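Local atomic coordinates of glutamate racemase (Bacillus anthracis, PDB entry 2DWU), a protein that belongs to the Asp/Glu/hydantoin racemase family, is built around two parallel-sheet alpha/beta units, and holds D-glutamic acid in a pocket. Residues L151-E156 / C188-L194; V169-L173 / Y197-L202; A81-L85 / I97-H101; I181-G187 / D205-S211; I116-V122 / K142-C148. All blocks are in the same frame, centred on the assembly; numbering follows the deposited sequence. Where two conformers were deposited one is given.

Contact 1 (L151-E156 / C188-L194); sequences LATVVE and CTHYPLL. With DGL (D-glutamic acid), chain H.
Val155 forms the apolar centre where helix 151-157 packs on the loop after strand 183-187 of this parallel alpha/beta fold, a loop lining the D-glutamic acid pocket. Its chi1 is t; CG2 lies 3.5 Å from Leu194 CG, and CG1 3.8 Å from Leu193 CD1. One turn earlier, Leu151 (mt) places CB 3.5 Å from Tyr191 CE1 and 4.0 Å from Leu194 CD1. Opposite, Cys188-Tyr191 is a type I beta turn running into a 3-10 segment, 191-194, with Leu194 as N-cap of the next helix. The backbones come nearest at Ala152 and His190, CA to CA 5.5 Å, allowing a CH-pi contact: Ala152 CB sits 4.0 Å from the His190 ring centroid, 12° off the normal. A water links Ala152 N (3.0 Å) with Tyr191 OH (2.8 Å). His190 (chi1 m) is held at both ring nitrogens: ND1 hydrogen-bonds Thr189 OG1 at 2.8 Å, and NE2 donates to Glu156. Cys188 SG lies 3.6 Å from DGL CB. Thr189 N donates to DGL OXT at 2.9 Å, and Thr189 OG1 accepts from DGL N at 2.8 Å. The His-carboxylate bond from His190 NE2 to Glu156 OE2 measures 2.7 Å, 176° at the hydrogen.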
# COMPACT_ATOMS: atom_id res chain seq x y z
N LEU B 151 9.09 6.32 -25.07
CA LEU B 151 9.82 5.80 -23.95
C LEU B 151 10.01 4.31 -23.79
O LEU B 151 11.11 3.87 -23.47
CB LEU B 151 9.32 6.43 -22.64
CG LEU B 151 9.46 7.97 -22.61
CD1 LEU B 151 9.10 8.44 -21.21
CD2 LEU B 151 10.89 8.42 -22.96
N ALA B 152 8.97 3.52 -24.02
CA ALA B 152 9.14 2.07 -23.87
C ALA B 152 10.15 1.53 -24.89
O ALA B 152 11.01 0.69 -24.56
CB ALA B 152 7.78 1.35 -23.99
N THR B 153 10.07 2.02 -26.13
CA THR B 153 11.01 1.56 -27.16
C THR B 153 12.42 1.99 -26.79
O THR B 153 13.39 1.23 -26.98
CB THR B 153 10.64 2.11 -28.55
OG1 THR B 153 9.28 1.80 -28.84
CG2 THR B 153 11.51 1.48 -29.63
N VAL B 154 12.55 3.18 -26.23
CA VAL B 154 13.85 3.67 -25.80
C VAL B 154 14.43 2.72 -24.76
O VAL B 154 15.60 2.35 -24.82
CB VAL B 154 13.75 5.12 -25.21
CG1 VAL B 154 14.98 5.45 -24.36
CG2 VAL B 154 13.65 6.11 -26.36
N VAL B 155 13.60 2.30 -23.81
CA VAL B 155 14.06 1.40 -22.77
C VAL B 155 14.51 0.05 -23.33
O VAL B 155 15.53 -0.48 -22.90
CB VAL B 155 12.95 1.19 -21.71
CG1 VAL B 155 13.26 -0.02 -20.83
CG2 VAL B 155 12.87 2.43 -20.82
N GLU B 156 13.77 -0.52 -24.28
CA GLU B 156 14.17 -1.81 -24.83
C GLU B 156 15.29 -1.79 -25.86
O GLU B 156 16.05 -2.76 -25.97
CB GLU B 156 12.97 -2.51 -25.47
CG GLU B 156 12.05 -3.17 -24.48
CD GLU B 156 11.02 -4.06 -25.14
OE1 GLU B 156 11.41 -4.88 -26.02
OE2 GLU B 156 9.82 -3.96 -24.80
N CYS B 188 3.56 2.79 -16.94
CA CYS B 188 4.03 1.89 -17.99
C CYS B 188 5.08 0.97 -17.35
O CYS B 188 5.88 1.42 -16.52
CB CYS B 188 4.67 2.70 -19.11
SG CYS B 188 5.39 1.68 -20.45
N THR B 189 5.07 -0.30 -17.76
CA THR B 189 5.99 -1.30 -17.23
C THR B 189 7.45 -0.93 -17.38
O THR B 189 8.27 -1.32 -16.56
CB THR B 189 5.84 -2.65 -17.98
OG1 THR B 189 5.88 -2.42 -19.39
CG2 THR B 189 4.55 -3.37 -17.60
N HIS B 190 7.79 -0.20 -18.44
CA HIS B 190 9.19 0.07 -18.70
C HIS B 190 9.78 1.27 -17.99
O HIS B 190 11.00 1.37 -17.85
CB HIS B 190 9.41 0.31 -20.20
CG HIS B 190 9.14 -0.87 -21.07
ND1 HIS B 190 7.96 -1.59 -21.04
CD2 HIS B 190 9.88 -1.41 -22.07
CE1 HIS B 190 7.98 -2.51 -21.99
NE2 HIS B 190 9.13 -2.42 -22.63
N TYR B 191 8.92 2.17 -17.51
CA TYR B 191 9.46 3.40 -16.94
C TYR B 191 10.35 3.33 -15.72
O TYR B 191 11.17 4.23 -15.52
CB TYR B 191 8.34 4.43 -16.75
CG TYR B 191 7.60 4.81 -18.04
CD1 TYR B 191 8.00 4.33 -19.31
CD2 TYR B 191 6.45 5.61 -17.98
CE1 TYR B 191 7.27 4.62 -20.46
CE2 TYR B 191 5.71 5.91 -19.12
CZ TYR B 191 6.11 5.41 -20.36
OH TYR B 191 5.30 5.67 -21.43
N PRO B 192 10.22 2.29 -14.86
CA PRO B 192 11.11 2.27 -13.71
C PRO B 192 12.58 2.31 -14.16
O PRO B 192 13.43 2.82 -13.45
CB PRO B 192 10.78 0.94 -13.02
CG PRO B 192 9.29 0.83 -13.23
CD PRO B 192 9.15 1.28 -14.72
N LEU B 193 12.89 1.76 -15.33
CA LEU B 193 14.28 1.79 -15.76
C LEU B 193 14.77 3.20 -16.06
O LEU B 193 15.99 3.45 -16.11
CB LEU B 193 14.49 0.87 -16.96
CG LEU B 193 14.53 -0.59 -16.54
CD1 LEU B 193 15.00 -1.44 -17.72
CD2 LEU B 193 15.48 -0.77 -15.36
N LEU B 194 13.84 4.13 -16.23
CA LEU B 194 14.19 5.51 -16.55
C LEU B 194 14.06 6.40 -15.33
O LEU B 194 14.16 7.63 -15.47
CB LEU B 194 13.22 6.08 -17.60
CG LEU B 194 13.18 5.39 -18.95
CD1 LEU B 194 12.03 5.96 -19.79
CD2 LEU B 194 14.52 5.58 -19.65
N DGL H . 3.81 -3.12 -21.15
CA DGL H . 3.30 -1.88 -21.81
C DGL H . 2.66 -0.99 -20.80
O DGL H . 1.90 -0.08 -21.12
CB DGL H . 4.45 -1.13 -22.51
CG DGL H . 4.75 -1.87 -23.84
CD DGL H . 3.66 -1.91 -24.82
OE1 DGL H . 3.27 -0.93 -25.46
OE2 DGL H . 3.08 -3.08 -24.98
OXT DGL H . 2.93 -1.23 -19.55
O HOH W 1 6.14 4.58 -23.91

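Contact 2 (V169-L173 / Y197-L202); sequences VKQAL and YIKKEL
Leu173 (mt; chi1 -69°, chi2 174°) drives its CD1 into the facing helix. Leu173 CD1 lies 3.8 Å from Glu201 CB, 3.9 Å from Ile198 CG2 and 4.0 Å from Leu202 CG. Ile198 and Leu202 also hold mt conformations; the CA-to-CB bonds of both leave sideways, but the end of Leu202 bends back toward Leu173. One turn before Leu173, Val169 with chi1 t spreads its methyls: CG2 is 3.9 Å from Tyr197 CB, and CG1 is 4.1 Å from Ile198 CG1. Tyr197 (chi1 m, chi2 93°) starts toward Val169, but its ring leads away, along the earlier part of helix 162-177 at Thr162, Val165 and Thr166. Helices 162-177 and 195-202, which precede and follow strand 183-187 in the chain, pack together in the alpha/beta fold: segments 169-173 and 197-202 cross at -56° with axes 9.9 Å apart, and the CA atoms of Val169 and Ile198 are 6.7 Å apart, those of Lys170 and Glu201 6.5 Å. Inward, Ile198 and Leu202 also rest on Leu184 of strand 183-187. Toward solvent, Lys170 is extended through chi2 and then folds back with chi3 and chi4 both m, while Glu201 turns at chi2 (p) from a t chi1. These bends bring Lys170 NZ to 3.1 Å from Glu201 OE2, a salt bridge, with a weak second bond from Lys170 NZ to Glu201 OE1 at 3.3 Å.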
# COMPACT_ATOMS: atom_id res chain seq x y z
N VAL B 169 13.72 11.60 -22.81
CA VAL B 169 13.01 11.81 -21.56
C VAL B 169 12.68 13.31 -21.43
O VAL B 169 11.57 13.68 -21.00
CB VAL B 169 13.85 11.33 -20.35
CG1 VAL B 169 13.21 11.82 -19.02
CG2 VAL B 169 13.90 9.79 -20.36
N LYS B 170 13.61 14.18 -21.84
CA LYS B 170 13.37 15.62 -21.79
C LYS B 170 12.16 16.00 -22.65
O LYS B 170 11.26 16.75 -22.21
CB LYS B 170 14.62 16.40 -22.26
CG LYS B 170 14.41 17.91 -22.28
CD LYS B 170 15.69 18.66 -22.59
CE LYS B 170 16.74 18.39 -21.52
NZ LYS B 170 16.35 18.92 -20.17
N GLN B 171 12.13 15.47 -23.86
CA GLN B 171 11.05 15.75 -24.79
C GLN B 171 9.72 15.20 -24.31
O GLN B 171 8.67 15.85 -24.44
CB GLN B 171 11.38 15.16 -26.16
CG GLN B 171 12.43 15.92 -26.93
CD GLN B 171 12.69 15.31 -28.30
OE1 GLN B 171 11.90 14.50 -28.80
NE2 GLN B 171 13.80 15.70 -28.91
N ALA B 172 9.74 14.00 -23.75
CA ALA B 172 8.51 13.37 -23.29
C ALA B 172 7.90 14.10 -22.10
O ALA B 172 6.68 14.22 -22.02
CB ALA B 172 8.77 11.90 -22.91
N LEU B 173 8.75 14.58 -21.19
CA LEU B 173 8.26 15.23 -19.98
C LEU B 173 8.07 16.74 -20.07
O LEU B 173 7.56 17.35 -19.13
CB LEU B 173 9.18 14.91 -18.80
CG LEU B 173 9.21 13.47 -18.27
CD1 LEU B 173 10.29 13.34 -17.23
CD2 LEU B 173 7.85 13.10 -17.68
N TYR B 197 16.51 9.35 -14.83
CA TYR B 197 16.39 10.41 -15.83
C TYR B 197 15.19 11.28 -15.53
O TYR B 197 15.24 12.50 -15.64
CB TYR B 197 16.21 9.82 -17.24
CG TYR B 197 17.40 9.07 -17.77
CD1 TYR B 197 17.51 7.69 -17.59
CD2 TYR B 197 18.42 9.73 -18.43
CE1 TYR B 197 18.63 6.99 -18.08
CE2 TYR B 197 19.53 9.06 -18.91
CZ TYR B 197 19.63 7.70 -18.73
OH TYR B 197 20.73 7.03 -19.22
N ILE B 198 14.10 10.62 -15.18
CA ILE B 198 12.85 11.32 -14.88
C ILE B 198 12.99 12.24 -13.68
O ILE B 198 12.54 13.40 -13.72
CB ILE B 198 11.71 10.28 -14.68
CG1 ILE B 198 11.44 9.59 -16.02
CG2 ILE B 198 10.45 10.97 -14.17
CD1 ILE B 198 10.51 8.38 -15.91
N LYS B 199 13.60 11.74 -12.62
CA LYS B 199 13.79 12.54 -11.41
C LYS B 199 14.62 13.77 -11.73
O LYS B 199 14.36 14.86 -11.23
CB LYS B 199 14.52 11.74 -10.33
CG LYS B 199 13.73 10.57 -9.79
CD LYS B 199 14.49 9.80 -8.72
CE LYS B 199 13.52 8.89 -7.96
NZ LYS B 199 14.19 8.08 -6.92
N LYS B 200 15.65 13.59 -12.55
CA LYS B 200 16.51 14.70 -12.92
C LYS B 200 15.73 15.77 -13.68
O LYS B 200 15.94 16.98 -13.51
CB LYS B 200 17.67 14.20 -13.79
CG LYS B 200 18.49 15.30 -14.45
CD LYS B 200 19.31 16.09 -13.45
CE LYS B 200 20.47 15.27 -12.93
NZ LYS B 200 20.02 13.95 -12.41
N GLU B 201 14.81 15.32 -14.53
CA GLU B 201 14.01 16.23 -15.33
C GLU B 201 12.91 16.96 -14.55
O GLU B 201 12.66 18.14 -14.79
CB GLU B 201 13.40 15.46 -16.51
CG GLU B 201 12.74 16.34 -17.57
CD GLU B 201 13.75 17.19 -18.36
OE1 GLU B 201 13.37 18.30 -18.79
OE2 GLU B 201 14.90 16.75 -18.56
N LEU B 202 12.26 16.28 -13.61
CA LEU B 202 11.18 16.91 -12.86
C LEU B 202 11.58 17.59 -11.57
O LEU B 202 10.87 18.48 -11.09
CB LEU B 202 10.07 15.90 -12.58
CG LEU B 202 9.41 15.35 -13.86
CD1 LEU B 202 8.28 14.40 -13.48
CD2 LEU B 202 8.87 16.49 -14.70

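Contact 3 (A81-L85 / I97-H101); sequences AAATL and IGVIH
Ile97 turns its side chain away from helix 81-85, toward helix 211-226, and its backbone is hydrogen-bonded to Leu73 and Val75 of the adjoining strand. Gly98 follows, where the backbones are closest: its CA is 5.6 Å from that of Ala81. Leu85 CD1 lies 3.9 Å from Gly98 N, and an ideal CB on Gly98 would fall 2.9 Å from Leu85 CD2, so the lack of a side chain is what lets Leu85 (chi1 t, chi2 p) fit here. This is the closing contact of a beta-alpha-beta unit, strand 70-75, helix 78-91 and strand 96-98, with the helix laid against the second strand. Val99 comes next, with CG2 4.4 Å from Ala81 CB. Ile100, an mt rotamer, reaches back over the helix: CD1 is 3.6 Å from Ala82 N, 3.9 Å from Ala82 CB and 4.1 Å from Ala81 CB. His101 (chi1 m) swings its ring to Leu85, Leu85 CD2 to His101 ND1 3.8 Å, while also packing on Gln224 of the second subunit.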
# COMPACT_ATOMS: atom_id res chain seq x y z
N ALA B 81 -4.13 -3.45 -18.89
CA ALA B 81 -5.06 -3.20 -17.80
C ALA B 81 -6.10 -2.15 -18.19
O ALA B 81 -7.29 -2.30 -17.89
CB ALA B 81 -4.33 -2.78 -16.53
N ALA B 82 -5.65 -1.09 -18.86
CA ALA B 82 -6.56 -0.04 -19.27
C ALA B 82 -7.63 -0.59 -20.19
O ALA B 82 -8.81 -0.21 -20.11
CB ALA B 82 -5.78 1.09 -19.97
N ALA B 83 -7.25 -1.50 -21.07
CA ALA B 83 -8.20 -2.03 -22.01
C ALA B 83 -9.09 -3.17 -21.54
O ALA B 83 -10.24 -3.29 -21.97
CB ALA B 83 -7.44 -2.50 -23.26
N THR B 84 -8.62 -3.98 -20.60
CA THR B 84 -9.41 -5.14 -20.23
C THR B 84 -9.62 -5.49 -18.77
O THR B 84 -10.31 -6.48 -18.47
CB THR B 84 -8.83 -6.40 -20.92
OG1 THR B 84 -9.57 -7.56 -20.53
CG2 THR B 84 -7.39 -6.59 -20.51
N LEU B 85 -9.07 -4.72 -17.85
CA LEU B 85 -9.24 -5.06 -16.44
C LEU B 85 -10.69 -5.33 -16.02
O LEU B 85 -10.96 -6.34 -15.37
CB LEU B 85 -8.62 -4.00 -15.52
CG LEU B 85 -8.65 -4.40 -14.03
CD1 LEU B 85 -7.81 -5.63 -13.75
CD2 LEU B 85 -8.13 -3.22 -13.20
N ILE B 97 -5.70 -8.45 -10.26
CA ILE B 97 -5.09 -7.19 -9.82
C ILE B 97 -4.40 -6.54 -11.01
O ILE B 97 -3.52 -7.15 -11.64
CB ILE B 97 -4.01 -7.45 -8.71
CG1 ILE B 97 -4.66 -7.86 -7.37
CG2 ILE B 97 -3.24 -6.17 -8.44
CD1 ILE B 97 -5.32 -9.23 -7.34
N GLY B 98 -4.79 -5.31 -11.32
CA GLY B 98 -4.19 -4.57 -12.42
C GLY B 98 -3.15 -3.62 -11.85
O GLY B 98 -3.10 -3.39 -10.62
N VAL B 99 -2.36 -3.03 -12.72
CA VAL B 99 -1.28 -2.14 -12.27
C VAL B 99 -1.68 -0.67 -12.15
O VAL B 99 -0.91 0.13 -11.61
CB VAL B 99 -0.03 -2.23 -13.19
CG1 VAL B 99 0.72 -3.53 -12.91
CG2 VAL B 99 -0.41 -2.20 -14.68
N ILE B 100 -2.86 -0.33 -12.64
CA ILE B 100 -3.32 1.07 -12.61
C ILE B 100 -3.84 1.54 -11.25
O ILE B 100 -3.34 2.53 -10.72
CB ILE B 100 -4.38 1.30 -13.72
CG1 ILE B 100 -3.71 1.09 -15.09
CG2 ILE B 100 -5.03 2.71 -13.60
CD1 ILE B 100 -4.63 1.26 -16.27
N HIS B 101 -4.81 0.82 -10.68
CA HIS B 101 -5.38 1.23 -9.41
C HIS B 101 -4.37 1.29 -8.26
O HIS B 101 -4.44 2.20 -7.43
CB HIS B 101 -6.58 0.35 -9.07
CG HIS B 101 -7.75 0.58 -9.98
ND1 HIS B 101 -7.81 0.06 -11.25
CD2 HIS B 101 -8.88 1.32 -9.82
CE1 HIS B 101 -8.93 0.47 -11.84
NE2 HIS B 101 -9.59 1.23 -10.99

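Contact 4 (I181-G187 / D205-S211); sequences IDTLILG and DVTIISS
Strands 183-187 and 207-210 run parallel, axes 4.8 Å apart at 24°, with Thr183 opposite Thr207, Leu184 opposite Ile208 and Ile185 opposite Ile209. Four backbone bonds tie them: Thr207 N to Asp182 O (2.9 Å), Leu184 N to Thr207 O (2.9 Å), Ile209 N to Leu184 O (2.9 Å) and Leu186 N to Ile209 O (2.8 Å). Beyond the last, Leu186, the centre of an inverse gamma turn, still has its carbonyl satisfied: Ser211 OG (chi1 m) donates to Leu186 O at 2.7 Å, and a water donates to Leu186 O and accepts from Ser211 N, each at 2.9 Å. At the other end, a water donates to Ile181 O (2.8 Å) and weakly to Asp205 O (3.4 Å). Asp182 OD1 is hydrogen-bonded to Thr183 OG1 (2.9 Å) and Thr111 OG1, Asp182 OD2 to the Lys112 and Lys113 amides. Ser210 caps helix 211-226 through the amide of Glu213. The pairing closes a beta-alpha-beta unit: Leu184, Leu186 (CD1 3.6 Å from Ile208 CG2) and Ile208 face the connecting helix 195-202, while on the other face Thr183, Ile185 and Ile209 meet helix 100-110, and strand 115-120 lines the far edge of 183-187.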
# COMPACT_ATOMS: atom_id res chain seq x y z
N ILE B 181 2.50 19.79 -10.39
CA ILE B 181 2.23 18.46 -9.80
C ILE B 181 3.26 18.19 -8.72
O ILE B 181 4.34 18.79 -8.73
CB ILE B 181 2.35 17.30 -10.85
CG1 ILE B 181 3.78 17.26 -11.43
CG2 ILE B 181 1.32 17.45 -11.93
CD1 ILE B 181 4.00 15.96 -12.25
N ASP B 182 2.95 17.33 -7.76
CA ASP B 182 3.95 16.98 -6.76
C ASP B 182 4.12 15.46 -6.71
O ASP B 182 4.87 14.94 -5.90
CB ASP B 182 3.60 17.53 -5.36
CG ASP B 182 2.36 16.89 -4.73
OD1 ASP B 182 1.71 16.02 -5.34
OD2 ASP B 182 2.05 17.29 -3.57
N THR B 183 3.44 14.76 -7.62
CA THR B 183 3.47 13.30 -7.69
C THR B 183 3.38 12.87 -9.16
O THR B 183 2.66 13.49 -9.93
CB THR B 183 2.23 12.75 -6.91
OG1 THR B 183 2.28 13.21 -5.55
CG2 THR B 183 2.20 11.21 -6.93
N LEU B 184 4.12 11.84 -9.56
CA LEU B 184 4.08 11.36 -10.94
C LEU B 184 3.99 9.84 -10.92
O LEU B 184 4.84 9.17 -10.33
CB LEU B 184 5.36 11.75 -11.72
CG LEU B 184 5.39 11.08 -13.11
CD1 LEU B 184 4.44 11.80 -14.02
CD2 LEU B 184 6.82 11.08 -13.67
N ILE B 185 2.95 9.30 -11.55
CA ILE B 185 2.79 7.86 -11.64
C ILE B 185 3.46 7.35 -12.92
O ILE B 185 3.18 7.85 -14.02
CB ILE B 185 1.31 7.47 -11.68
CG1 ILE B 185 0.61 7.93 -10.38
CG2 ILE B 185 1.18 5.92 -11.88
CD1 ILE B 185 -0.92 7.81 -10.44
N LEU B 186 4.38 6.39 -12.78
CA LEU B 186 5.01 5.78 -13.95
C LEU B 186 4.02 4.72 -14.45
O LEU B 186 4.09 3.54 -14.06
CB LEU B 186 6.33 5.12 -13.55
CG LEU B 186 7.37 6.03 -12.92
CD1 LEU B 186 8.68 5.24 -12.70
CD2 LEU B 186 7.64 7.23 -13.85
N GLY B 187 3.10 5.15 -15.32
CA GLY B 187 2.05 4.30 -15.84
C GLY B 187 2.38 3.40 -17.01
O GLY B 187 1.57 3.23 -17.92
N ASP B 205 11.03 17.98 -5.97
CA ASP B 205 9.69 18.19 -5.43
C ASP B 205 8.59 17.30 -5.99
O ASP B 205 7.43 17.46 -5.64
CB ASP B 205 9.30 19.66 -5.60
CG ASP B 205 10.23 20.60 -4.85
OD1 ASP B 205 10.49 20.34 -3.65
OD2 ASP B 205 10.70 21.59 -5.45
N VAL B 206 8.95 16.37 -6.87
CA VAL B 206 7.95 15.47 -7.44
C VAL B 206 8.26 14.03 -7.02
O VAL B 206 9.33 13.49 -7.35
CB VAL B 206 7.94 15.55 -8.98
CG1 VAL B 206 6.81 14.65 -9.54
CG2 VAL B 206 7.71 17.01 -9.44
N THR B 207 7.33 13.41 -6.31
CA THR B 207 7.53 12.03 -5.88
C THR B 207 7.12 11.07 -6.99
O THR B 207 5.99 11.12 -7.49
CB THR B 207 6.72 11.75 -4.64
OG1 THR B 207 7.18 12.60 -3.57
CG2 THR B 207 6.86 10.29 -4.22
N ILE B 208 8.04 10.17 -7.31
CA ILE B 208 7.85 9.16 -8.35
C ILE B 208 7.18 7.91 -7.77
O ILE B 208 7.55 7.42 -6.70
CB ILE B 208 9.22 8.79 -8.97
CG1 ILE B 208 9.92 10.04 -9.51
CG2 ILE B 208 9.03 7.74 -10.07
CD1 ILE B 208 9.09 10.84 -10.53
N ILE B 209 6.19 7.41 -8.50
CA ILE B 209 5.46 6.21 -8.09
C ILE B 209 5.63 5.12 -9.14
O ILE B 209 5.36 5.33 -10.33
CB ILE B 209 3.98 6.50 -7.89
CG1 ILE B 209 3.82 7.48 -6.72
CG2 ILE B 209 3.20 5.20 -7.62
CD1 ILE B 209 2.42 7.68 -6.30
N SER B 210 6.11 3.97 -8.69
CA SER B 210 6.34 2.83 -9.58
C SER B 210 5.12 1.95 -9.60
O SER B 210 4.67 1.54 -8.53
CB SER B 210 7.50 1.98 -9.06
OG SER B 210 7.47 0.68 -9.67
N SER B 211 4.61 1.61 -10.78
CA SER B 211 3.44 0.72 -10.85
C SER B 211 3.81 -0.62 -10.23
O SER B 211 3.01 -1.25 -9.55
CB SER B 211 2.98 0.45 -12.29
OG SER B 211 2.50 1.63 -12.91
O HOH W 2 5.80 20.26 -6.81
O HOH W 3 6.45 15.32 -3.45
O HOH W 4 5.95 1.43 -13.35

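Contact 5 (I116-V122 / K142-C148); sequences IGVIGTV and KVHSHAC
Main-chain hydrogen bonds dominate this parallel pairing, in which the axes of strands 116-120 and 142-147 approach to 4.7 Å at 20°. Ile116 N donates to Lys142 O (2.9 Å), His144 N to Ile116 O (2.9 Å), Val118 N to His144 O (2.9 Å), His146 N to Val118 O (3.0 Å) and Cys148 N to Gly120 O (2.9 Å). Gly120 N to His146 O, at 3.5 Å, is weak. The register sets Ile116 opposite Val143, Val118 opposite Ser145 and Ile119 opposite His146. Of the CA-H...O contacts, the shortest runs from Gly117 CA to His144 O at 3.2 Å. Side-chain packing divides by face. On one, Val118 (chi1 p) lies with CG1 3.4 Å from Ser145 OG and 4.5 Å from Val143 CG1, toward helix 129-137; on the other, Ile119 (chi1 p) brings CG2 to 3.6 Å from Cys148 SG, beneath helix 162-177. Past the strand, Val122 CG2 meets Ala147 CB at 3.9 Å. Among polar side chains, Thr121 OG1 bonds Thr79 OG1 and caps the next helix at Thr124 N. Strand 142-147 is outermost in the four-stranded parallel sheet of an alpha/beta domain, whose ligand pocket opens at the C-terminal strand ends, where Thr121 touches D-glutamic acid.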
# COMPACT_ATOMS: atom_id res chain seq x y z
N ILE B 116 -1.60 15.47 -9.41
CA ILE B 116 -0.89 14.27 -9.83
C ILE B 116 -0.67 14.16 -11.33
O ILE B 116 -1.56 14.42 -12.11
CB ILE B 116 -1.73 13.08 -9.36
CG1 ILE B 116 -1.85 13.12 -7.82
CG2 ILE B 116 -1.09 11.75 -9.78
CD1 ILE B 116 -2.97 12.26 -7.28
N GLY B 117 0.56 13.81 -11.73
CA GLY B 117 0.80 13.60 -13.14
C GLY B 117 0.86 12.09 -13.40
O GLY B 117 1.11 11.31 -12.49
N VAL B 118 0.60 11.67 -14.63
CA VAL B 118 0.77 10.25 -14.97
C VAL B 118 1.15 10.17 -16.43
O VAL B 118 0.60 10.89 -17.27
CB VAL B 118 -0.46 9.37 -14.69
CG1 VAL B 118 -1.67 9.86 -15.49
CG2 VAL B 118 -0.12 7.91 -15.06
N ILE B 119 2.12 9.31 -16.72
CA ILE B 119 2.63 9.11 -18.07
C ILE B 119 2.48 7.65 -18.45
O ILE B 119 2.51 6.76 -17.59
CB ILE B 119 4.12 9.54 -18.21
CG1 ILE B 119 5.00 8.88 -17.14
CG2 ILE B 119 4.18 11.08 -18.13
CD1 ILE B 119 6.50 9.07 -17.39
N GLY B 120 2.31 7.39 -19.74
CA GLY B 120 2.14 6.01 -20.18
C GLY B 120 1.96 5.97 -21.67
O GLY B 120 2.18 6.99 -22.35
N THR B 121 1.57 4.82 -22.19
CA THR B 121 1.37 4.68 -23.64
C THR B 121 0.13 5.42 -24.09
O THR B 121 -0.69 5.84 -23.29
CB THR B 121 1.12 3.21 -24.05
OG1 THR B 121 -0.11 2.76 -23.43
CG2 THR B 121 2.28 2.30 -23.64
N VAL B 122 0.01 5.59 -25.40
CA VAL B 122 -1.16 6.25 -25.92
C VAL B 122 -2.43 5.49 -25.50
O VAL B 122 -3.41 6.11 -25.08
CB VAL B 122 -1.08 6.34 -27.44
CG1 VAL B 122 -2.42 6.75 -27.99
CG2 VAL B 122 -0.00 7.34 -27.84
N LYS B 142 -6.45 17.05 -9.07
CA LYS B 142 -6.19 17.55 -10.41
C LYS B 142 -5.23 16.52 -11.00
O LYS B 142 -4.17 16.25 -10.42
CB LYS B 142 -5.51 18.92 -10.36
CG LYS B 142 -5.29 19.52 -11.74
CD LYS B 142 -6.60 19.62 -12.52
CE LYS B 142 -6.39 20.39 -13.84
NZ LYS B 142 -7.58 20.37 -14.73
N VAL B 143 -5.60 15.95 -12.14
CA VAL B 143 -4.79 14.92 -12.78
C VAL B 143 -4.35 15.36 -14.16
O VAL B 143 -5.18 15.79 -14.98
CB VAL B 143 -5.60 13.59 -12.91
CG1 VAL B 143 -4.69 12.42 -13.43
CG2 VAL B 143 -6.21 13.19 -11.55
N HIS B 144 -3.05 15.28 -14.41
CA HIS B 144 -2.50 15.64 -15.72
C HIS B 144 -1.98 14.36 -16.33
O HIS B 144 -1.03 13.79 -15.81
CB HIS B 144 -1.36 16.62 -15.53
CG HIS B 144 -1.80 17.96 -15.00
ND1 HIS B 144 -2.49 18.86 -15.78
CD2 HIS B 144 -1.68 18.51 -13.77
CE1 HIS B 144 -2.78 19.93 -15.04
NE2 HIS B 144 -2.30 19.74 -13.82
N SER B 145 -2.59 13.93 -17.44
CA SER B 145 -2.23 12.68 -18.10
C SER B 145 -1.58 12.94 -19.45
O SER B 145 -2.15 13.61 -20.31
CB SER B 145 -3.49 11.83 -18.25
OG SER B 145 -4.09 11.65 -16.97
N HIS B 146 -0.36 12.41 -19.63
CA HIS B 146 0.42 12.64 -20.85
C HIS B 146 1.05 11.38 -21.47
O HIS B 146 1.84 10.69 -20.82
CB HIS B 146 1.54 13.64 -20.54
CG HIS B 146 2.48 13.88 -21.68
ND1 HIS B 146 2.10 14.48 -22.86
CD2 HIS B 146 3.80 13.60 -21.81
CE1 HIS B 146 3.13 14.55 -23.67
NE2 HIS B 146 4.18 14.02 -23.07
N ALA B 147 0.72 11.12 -22.73
CA ALA B 147 1.28 9.94 -23.42
C ALA B 147 2.74 10.22 -23.75
O ALA B 147 3.08 11.33 -24.18
CB ALA B 147 0.51 9.66 -24.69
N CYS B 148 3.60 9.20 -23.59
CA CYS B 148 5.05 9.30 -23.87
C CYS B 148 5.34 8.07 -24.73
O CYS B 148 6.03 7.15 -24.31
CB CYS B 148 5.85 9.23 -22.56
SG CYS B 148 5.51 10.62 -21.45

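How the contacts relate
Contacts 4 and 5 are two edges of one parallel sheet, joined where Gly117 N lies 2.8 Å from Thr183 O and Gly117 O 2.9 Å from Ile185 N. Contact 2 covers one face of that sheet: Leu202 CD1 is 3.6 Å from Leu184 CD2, and Ala172 O lies 2.7 Å from His146 NE2. Contact 1 follows from the strand ends, with Tyr191 CD2 3.5 Å from Ile119 CD1 and Tyr191 CB 3.8 Å from Leu186 CB; it contributes Cys188, Thr189 and His190 to the D-glutamic acid pocket, contact 5 contributing Thr121. Contact 3 belongs to the six-stranded sheet, its centre about 18 Å from that of contact 1; it meets contact 4 where Val99 O approaches Ser211 OG at 3.9 Å.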